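82 prophage-derived uncharacterized protein ybcO (Escherichia coli K-12, PDB 3G27) binds zinc and is probably a nuclease, though its biological role is uncharacterised. Local coordinates at residues R16-C21 with A70-E75. Sequence-based numbering, arbitrary orientation. Where two conformers were deposited one is given.
Sequences RIPGVC and AGYAKE. With ZN (zinc ion), chain B; CA (calcium ion), chain C.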
# COMPACT_ATOMS: atom_id res chain seq x y z
N ARG A 16 -3.18 -1.17 -12.81
CA ARG A 16 -3.45 -2.25 -13.76
C ARG A 16 -4.62 -3.16 -13.40
O ARG A 16 -4.47 -4.39 -13.40
CB ARG A 16 -2.19 -3.09 -13.97
CG ARG A 16 -0.89 -2.28 -13.90
CD ARG A 16 0.25 -3.00 -14.61
NE ARG A 16 1.57 -2.63 -14.10
CZ ARG A 16 2.27 -3.38 -13.26
NH1 ARG A 16 3.46 -2.98 -12.85
NH2 ARG A 16 1.76 -4.53 -12.83
N ILE A 17 -5.79 -2.58 -13.12
CA ILE A 17 -6.99 -3.38 -12.89
C ILE A 17 -7.35 -4.02 -14.24
O ILE A 17 -7.53 -3.31 -15.25
CB ILE A 17 -8.18 -2.56 -12.37
CG1 ILE A 17 -7.84 -1.93 -11.02
CG2 ILE A 17 -9.41 -3.46 -12.26
CD1 ILE A 17 -8.80 -0.86 -10.55
N PRO A 18 -7.45 -5.34 -14.28
CA PRO A 18 -7.77 -5.94 -15.56
C PRO A 18 -9.05 -5.39 -16.17
O PRO A 18 -10.01 -5.15 -15.47
CB PRO A 18 -7.94 -7.43 -15.21
CG PRO A 18 -7.04 -7.62 -14.01
CD PRO A 18 -7.18 -6.37 -13.24
N GLY A 19 -9.04 -5.19 -17.49
CA GLY A 19 -10.20 -4.71 -18.21
C GLY A 19 -10.26 -3.21 -18.12
O GLY A 19 -10.19 -2.50 -19.13
N VAL A 20 -10.36 -2.73 -16.89
CA VAL A 20 -10.43 -1.31 -16.59
C VAL A 20 -9.20 -0.51 -17.11
O VAL A 20 -9.34 0.56 -17.71
CB VAL A 20 -10.64 -1.08 -15.03
CG1 VAL A 20 -10.52 0.38 -14.69
CG2 VAL A 20 -11.97 -1.65 -14.55
N CYS A 21 -8.01 -1.04 -16.88
CA CYS A 21 -6.80 -0.39 -17.31
C CYS A 21 -6.87 -0.09 -18.79
O CYS A 21 -7.30 -0.94 -19.58
CB CYS A 21 -5.56 -1.26 -17.04
SG CYS A 21 -3.94 -0.31 -16.96
N ALA A 70 -14.99 -3.01 -4.79
CA ALA A 70 -14.22 -1.95 -4.13
C ALA A 70 -13.02 -2.47 -3.35
O ALA A 70 -12.03 -1.78 -3.21
CB ALA A 70 -15.11 -1.18 -3.18
N GLY A 71 -13.14 -3.66 -2.79
CA GLY A 71 -12.00 -4.30 -2.12
C GLY A 71 -10.88 -4.64 -3.10
O GLY A 71 -9.72 -4.38 -2.84
N TYR A 72 -11.25 -5.17 -4.24
CA TYR A 72 -10.28 -5.47 -5.29
C TYR A 72 -9.63 -4.20 -5.87
O TYR A 72 -8.41 -4.11 -6.01
CB TYR A 72 -10.95 -6.29 -6.38
CG TYR A 72 -10.02 -6.71 -7.48
CD1 TYR A 72 -8.96 -7.56 -7.21
CD2 TYR A 72 -10.22 -6.28 -8.77
CE1 TYR A 72 -8.12 -7.96 -8.22
CE2 TYR A 72 -9.39 -6.68 -9.80
CZ TYR A 72 -8.34 -7.51 -9.52
OH TYR A 72 -7.50 -7.92 -10.53
N ALA A 73 -10.42 -3.20 -6.18
CA ALA A 73 -9.89 -1.91 -6.59
C ALA A 73 -8.88 -1.39 -5.58
O ALA A 73 -7.82 -0.90 -5.95
CB ALA A 73 -11.01 -0.92 -6.74
N LYS A 74 -9.21 -1.49 -4.29
CA LYS A 74 -8.36 -0.98 -3.21
C LYS A 74 -7.07 -1.75 -3.17
O LYS A 74 -6.00 -1.18 -3.09
CB LYS A 74 -9.02 -1.08 -1.83
N GLU A 75 -7.19 -3.06 -3.19
CA GLU A 75 -6.03 -3.90 -3.29
C GLU A 75 -5.09 -3.49 -4.44
O GLU A 75 -3.90 -3.28 -4.23
CB GLU A 75 -6.50 -5.31 -3.46
CG GLU A 75 -5.42 -6.23 -3.77
CD GLU A 75 -5.79 -7.65 -3.48
OE1 GLU A 75 -7.00 -7.99 -3.33
OE2 GLU A 75 -4.81 -8.42 -3.40
ZN ZN B . -4.44 1.39 -15.44
CA CA C . -9.08 -1.68 -21.10
O HOH W 1 -9.68 0.70 -20.35
O HOH W 2 -7.22 -1.41 -22.54
O HOH W 3 -7.56 -3.67 -20.32
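The ring of Tyr-72 is the one aromatic group in this contact, and Pro-18 meets it at the edge, near the ring plane: CD of Pro-18 lies 3.1 Å from OH of Tyr-72. CG of Pro-18 follows at 3.5 Å from OH of Tyr-72, so the hydroxyl end abuts the CG-CD side of the pyrrolidine. Ile-17 reaches the ring obliquely, with its CG2 4.1 Å from CE2 of Tyr-72. With CG of Tyr-72 anti to its N (chi1 -177°), the ring extends from helix 70-90 towards the loop. The other branch of Ile-17 extends through CG1 (chi2 167°) to the helix backbone, where CD1 of Ile-17 approaches CA of Ala-73 at 4.2 Å. Ile-17 also packs on Val-68 and on Glu-60 and Ile-61 of helix 55-61. The same loop carries both metals: SG of Cys-21 binds zinc at 2.3 Å, completing a four-cysteine site with Cys-13, Cys-54 and Cys-57, while O of Gly-19 and O of Cys-21 bind calcium. The small buried area (154 Å²) and the absence of hydrogen bonds or salt bridges between the segments imply that packing, rather than directed bonding, joins this metal-bearing loop to the first turns of helix 70-90.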